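Cas13d (uncultured Ruminococcus sp, PDB 6IV9) processes its CRISPR RNA and cleaves RNA targets through two HEPN domains, as a CRISPR effector nuclease held here in complex with crRNA. Local coordinates at residues A184-T188 with I287-F292; M818-Y822 with A892-F897. The protein carries 2 engineered substitutions. All coordinates share one frame; numbering follows the deposited sequence.

Contact 1 (A184-T188 with I287-F292). Engineered in segment 287-292: Ala288 (natural residue Arg).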
loop_
_atom_site.group_PDB
_atom_site.type_symbol
_atom_site.label_atom_id
_atom_site.label_comp_id
_atom_site.label_asym_id
_atom_site.label_seq_id
_atom_site.Cartn_x
_atom_site.Cartn_y
_atom_site.Cartn_z
ATOM N N ALA A 184 6.782 -7.573 3.384
ATOM C CA ALA A 184 8.033 -7.142 4.036
ATOM C C ALA A 184 7.989 -5.628 4.278
ATOM O O ALA A 184 8.417 -5.187 5.321
ATOM C CB ALA A 184 9.207 -7.526 3.192
ATOM N N VAL A 185 7.487 -4.872 3.316
ATOM C CA VAL A 185 7.399 -3.402 3.504
ATOM C C VAL A 185 6.449 -3.073 4.660
ATOM O O VAL A 185 6.833 -2.363 5.534
ATOM C CB VAL A 185 6.870 -2.750 2.217
ATOM C CG1 VAL A 185 6.427 -1.328 2.465
ATOM C CG2 VAL A 185 7.855 -2.827 1.073
ATOM N N TYR A 186 5.238 -3.607 4.629
ATOM C CA TYR A 186 4.230 -3.275 5.668
ATOM C C TYR A 186 4.594 -3.776 7.064
ATOM O O TYR A 186 4.383 -3.053 7.986
ATOM C CB TYR A 186 2.804 -3.472 5.154
ATOM C CG TYR A 186 2.528 -2.439 4.105
ATOM C CD1 TYR A 186 2.343 -1.118 4.450
ATOM C CD2 TYR A 186 2.607 -2.757 2.772
ATOM C CE1 TYR A 186 2.163 -0.148 3.490
ATOM C CE2 TYR A 186 2.405 -1.804 1.797
ATOM C CZ TYR A 186 2.191 -0.494 2.155
ATOM O OH TYR A 186 2.036 0.449 1.197
ATOM N N VAL A 187 5.094 -4.996 7.201
ATOM C CA VAL A 187 5.482 -5.447 8.568
ATOM C C VAL A 187 6.636 -4.583 9.078
ATOM O O VAL A 187 6.677 -4.302 10.242
ATOM C CB VAL A 187 5.771 -6.949 8.685
ATOM C CG1 VAL A 187 4.540 -7.769 8.374
ATOM C CG2 VAL A 187 6.949 -7.379 7.857
ATOM N N THR A 188 7.549 -4.205 8.199
ATOM C CA THR A 188 8.666 -3.360 8.661
ATOM C C THR A 188 8.095 -2.040 9.184
ATOM O O THR A 188 8.475 -1.619 10.240
ATOM C CB THR A 188 9.687 -3.128 7.544
ATOM O OG1 THR A 188 10.302 -4.365 7.228
ATOM C CG2 THR A 188 10.748 -2.130 7.940
ATOM N N ILE A 287 4.872 -12.832 11.036
ATOM C CA ILE A 287 5.010 -12.490 9.598
ATOM C C ILE A 287 6.414 -11.932 9.367
ATOM O O ILE A 287 7.042 -12.317 8.422
ATOM C CB ILE A 287 3.915 -11.521 9.134
ATOM C CG1 ILE A 287 2.522 -12.123 9.312
ATOM C CG2 ILE A 287 4.161 -11.125 7.700
ATOM C CD1 ILE A 287 1.412 -11.138 9.163
ATOM N N ALA A 288 6.896 -11.112 10.289
ATOM C CA ALA A 288 8.238 -10.510 10.166
ATOM C C ALA A 288 9.292 -11.615 10.126
ATOM O O ALA A 288 10.194 -11.525 9.347
ATOM C CB ALA A 288 8.480 -9.558 11.295
ATOM N N GLN A 289 9.098 -12.669 10.907
ATOM C CA GLN A 289 10.050 -13.808 10.976
ATOM C C GLN A 289 10.010 -14.649 9.698
ATOM O O GLN A 289 10.869 -15.480 9.539
ATOM C CB GLN A 289 9.777 -14.643 12.221
ATOM C CG GLN A 289 10.130 -13.928 13.506
ATOM C CD GLN A 289 9.547 -14.644 14.696
ATOM O OE1 GLN A 289 9.482 -15.856 14.738
ATOM N NE2 GLN A 289 9.089 -13.889 15.665
ATOM N N CYS A 290 8.975 -14.489 8.890
ATOM C CA CYS A 290 8.839 -15.260 7.640
ATOM C C CYS A 290 9.396 -14.513 6.435
ATOM O O CYS A 290 9.664 -15.163 5.467
ATOM C CB CYS A 290 7.378 -15.542 7.360
ATOM S SG CYS A 290 6.669 -16.708 8.539
ATOM N N VAL A 291 9.478 -13.190 6.495
ATOM C CA VAL A 291 9.968 -12.419 5.322
ATOM C C VAL A 291 11.352 -11.819 5.572
ATOM O O VAL A 291 11.874 -11.224 4.659
ATOM C CB VAL A 291 8.940 -11.355 4.914
ATOM C CG1 VAL A 291 7.670 -11.989 4.400
ATOM C CG2 VAL A 291 8.630 -10.440 6.070
ATOM N N PHE A 292 11.886 -11.970 6.778
ATOM C CA PHE A 292 13.243 -11.484 7.122
ATOM C C PHE A 292 14.009 -12.598 7.840
ATOM O O PHE A 292 13.404 -13.401 8.491
ATOM C CB PHE A 292 13.180 -10.199 7.939
ATOM C CG PHE A 292 12.774 -9.007 7.121
ATOM C CD1 PHE A 292 13.622 -8.480 6.170
ATOM C CD2 PHE A 292 11.533 -8.442 7.281
ATOM C CE1 PHE A 292 13.242 -7.391 5.411
ATOM C CE2 PHE A 292 11.151 -7.362 6.517
ATOM C CZ PHE A 292 12.004 -6.842 5.586
#
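Val187 is the bump in the middle of this helix pair, and it lands in a hollow framed by Ile287, Ala288, Val291 and Phe292. Helix 184-188 crosses helix 287-291 with the axes 9.6 Å apart at closest approach and 136° between their directions, so they lie nearer antiparallel than parallel. Chi1 of -63° sets Val187 CG2 between the backbone N and the carbonyl carbon, facing Val291, and sends CG1 to the Ile287 side. The first fit is tight, Val187 CG1 meeting Ile287 CG2 at 3.4 Å, closer than carbons usually come. The other branch is easier, with Val187 CG2 lying 3.9 Å from Val291 CG2. Val187 CG2 also stands 4.1 Å from Ala288 CA, over the backbone of a residue that is an engineered alanine replacing the natural arginine.

One turn earlier, Ala184 is small enough for Phe292 to come close, and the ring tip lies against it, Phe292 CZ 3.7 Å from Ala184 CB. Ala184 O sits at the edge of this ring, in its plane. Ala184 O is already doubly held: Thr188 N and Thr188 OG1 reach it from opposite faces of the carbonyl plane, Thr188 OG1 at 2.8 Å. Folding back onto its own helix in this way, Thr188 OG1 also comes within 3.2 Å of Phe292 CE2, the two side chains crossing at about a right angle. Beyond the pair, Ala184 and Thr188 also touch helix 713-760, whose His750 ND1 is hydrogen-bonded to Val291 O just where helix 287-291 ends.

The arrangement is consistent with a HEPN domain: residues 288-292 probably supply the arginine position, here the engineered alanine, and the four intervening residues of an R-X4-H motif.

Contact 2 (M818-Y822 with A892-F897); sequences MTRKY and ALNSPF
Tyr822 and Leu893 centre a buried contact between a helix side and a helix end, where helix 816-827 meets the close of helix 887-893 and the 3-10 turn after it. Leu893 CB lies over one face of the Tyr822 ring as a CH-pi contact, 3.8 Å from the centroid and 16° off the ring normal. Tyr822 lays its ring across the helix end because chi1, at -167°, swings CG opposite the backbone N. Tyr822 OH donates to Asn894 OD1 at 2.7 Å, tilted out of the amide's carbonyl plane; Ser908 OG takes ND2 of the same amide. A phenylalanine at Tyr822 would keep the face that meets Leu893 CB but would probably leave Asn894 OD1 without this donor, with the amide held from its ND2 side.

On the flanks, Leu893 CD2 nestles 4.0 Å from Met818 SD, and Thr819 CG2 rests 3.9 Å from Pro896 CG, while Thr819 OG1 turns back to Asp815 O. Ser895 OG and Ser895 N both bond to Ala892 O, securing the chain as it leaves the helix. This is helix-to-turn packing within what is probably the C-terminal HEPN domain, on a helix that probably carries part of the second R-X4-H motif.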
loop_
_atom_site.group_PDB
_atom_site.type_symbol
_atom_site.label_atom_id
_atom_site.label_comp_id
_atom_site.label_asym_id
_atom_site.label_seq_id
_atom_site.Cartn_x
_atom_site.Cartn_y
_atom_site.Cartn_z
ATOM N N MET A 818 29.872 -0.412 6.861
ATOM C CA MET A 818 28.904 0.601 6.388
ATOM C C MET A 818 27.638 -0.071 5.827
ATOM O O MET A 818 26.584 0.488 5.975
ATOM C CB MET A 818 29.529 1.580 5.390
ATOM C CG MET A 818 29.901 0.996 4.063
ATOM S SD MET A 818 30.445 2.221 2.877
ATOM C CE MET A 818 32.023 2.630 3.608
ATOM N N THR A 819 27.782 -1.190 5.128
ATOM C CA THR A 819 26.604 -1.880 4.540
ATOM C C THR A 819 25.711 -2.439 5.648
ATOM O O THR A 819 24.508 -2.485 5.458
ATOM C CB THR A 819 27.015 -2.834 3.415
ATOM O OG1 THR A 819 27.874 -3.802 3.990
ATOM C CG2 THR A 819 27.699 -2.131 2.271
ATOM N N ARG A 820 26.313 -2.928 6.726
ATOM C CA ARG A 820 25.526 -3.438 7.874
ATOM C C ARG A 820 24.745 -2.280 8.502
ATOM O O ARG A 820 23.611 -2.484 8.856
ATOM C CB ARG A 820 26.413 -4.135 8.906
ATOM C CG ARG A 820 25.643 -4.666 10.100
ATOM C CD ARG A 820 26.257 -5.871 10.780
ATOM N NE ARG A 820 27.637 -5.612 11.130
ATOM C CZ ARG A 820 28.686 -5.959 10.401
ATOM N NH1 ARG A 820 28.632 -6.997 9.591
ATOM N NH2 ARG A 820 29.803 -5.273 10.502
ATOM N N LYS A 821 25.371 -1.120 8.646
ATOM C CA LYS A 821 24.683 0.055 9.232
ATOM C C LYS A 821 23.521 0.469 8.333
ATOM O O LYS A 821 22.482 0.802 8.847
ATOM C CB LYS A 821 25.644 1.227 9.427
ATOM C CG LYS A 821 26.706 0.991 10.485
ATOM C CD LYS A 821 27.387 2.246 10.968
ATOM C CE LYS A 821 28.300 2.005 12.150
ATOM N NZ LYS A 821 28.829 3.277 12.690
ATOM N N TYR A 822 23.742 0.442 7.028
ATOM C CA TYR A 822 22.699 0.820 6.046
ATOM C C TYR A 822 21.499 -0.118 6.193
ATOM O O TYR A 822 20.396 0.339 6.299
ATOM C CB TYR A 822 23.298 0.631 4.659
ATOM C CG TYR A 822 22.563 1.214 3.486
ATOM C CD1 TYR A 822 21.934 2.436 3.548
ATOM C CD2 TYR A 822 22.558 0.548 2.282
ATOM C CE1 TYR A 822 21.283 2.961 2.446
ATOM C CE2 TYR A 822 21.923 1.056 1.170
ATOM C CZ TYR A 822 21.289 2.275 1.246
ATOM O OH TYR A 822 20.676 2.770 0.147
ATOM N N ALA A 892 27.967 2.893 -3.451
ATOM C CA ALA A 892 28.739 1.994 -2.574
ATOM C C ALA A 892 27.796 1.315 -1.581
ATOM O O ALA A 892 27.867 0.120 -1.416
ATOM C CB ALA A 892 29.770 2.808 -1.851
ATOM N N LEU A 893 26.907 2.087 -0.978
ATOM C CA LEU A 893 25.951 1.548 0.017
ATOM C C LEU A 893 25.008 0.522 -0.626
ATOM O O LEU A 893 24.649 -0.407 0.029
ATOM C CB LEU A 893 25.198 2.708 0.655
ATOM C CG LEU A 893 26.016 3.528 1.643
ATOM C CD1 LEU A 893 25.255 4.760 2.079
ATOM C CD2 LEU A 893 26.436 2.691 2.832
ATOM N N ASN A 894 24.651 0.736 -1.883
ATOM C CA ASN A 894 23.698 -0.113 -2.642
ATOM C C ASN A 894 24.408 -1.283 -3.324
ATOM O O ASN A 894 23.739 -2.102 -3.884
ATOM C CB ASN A 894 22.984 0.703 -3.712
ATOM C CG ASN A 894 21.877 1.571 -3.164
ATOM O OD1 ASN A 894 21.427 1.368 -2.056
ATOM N ND2 ASN A 894 21.419 2.507 -3.961
ATOM N N SER A 895 25.720 -1.416 -3.140
ATOM C CA SER A 895 26.539 -2.452 -3.825
ATOM C C SER A 895 26.037 -3.866 -3.505
ATOM O O SER A 895 26.092 -4.700 -4.366
ATOM C CB SER A 895 28.018 -2.281 -3.604
ATOM O OG SER A 895 28.357 -2.403 -2.254
ATOM N N PRO A 896 25.490 -4.159 -2.316
ATOM C CA PRO A 896 24.942 -5.479 -2.030
ATOM C C PRO A 896 23.786 -5.870 -2.973
ATOM O O PRO A 896 23.546 -7.011 -3.127
ATOM C CB PRO A 896 24.427 -5.335 -0.595
ATOM C CG PRO A 896 25.289 -4.274 -0.003
ATOM C CD PRO A 896 25.525 -3.318 -1.142
ATOM N N PHE A 897 23.096 -4.875 -3.524
ATOM C CA PHE A 897 21.924 -5.049 -4.416
ATOM C C PHE A 897 22.366 -5.099 -5.873
ATOM O O PHE A 897 21.550 -5.301 -6.715
ATOM C CB PHE A 897 20.951 -3.887 -4.234
ATOM C CG PHE A 897 20.643 -3.566 -2.798
ATOM C CD1 PHE A 897 20.475 -4.577 -1.875
ATOM C CD2 PHE A 897 20.541 -2.259 -2.367
ATOM C CE1 PHE A 897 20.199 -4.289 -0.552
ATOM C CE2 PHE A 897 20.265 -1.970 -1.047
ATOM C CZ PHE A 897 20.094 -2.986 -0.148
#

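Overall arrangement
From the N terminus the chain first passes two small antiparallel sheets, then runs through helix 168-197; contact 1 closes when helix 267-291 comes back against it, after a largely helical excursion of 98 residues. A long helical course follows before helix 816-827, and contact 2 closes a shorter excursion, 69 residues, at the end of helix 887-893. The two are in series, neither nested nor crossed. Their centres lie about 20 Å apart, without touching, and helix 713-760 bridges them: Ala184 and Thr188 rest on it in contact 1, Tyr822 and Phe897 in contact 2. Helix 713-760 thus packs against both probable HEPN regions.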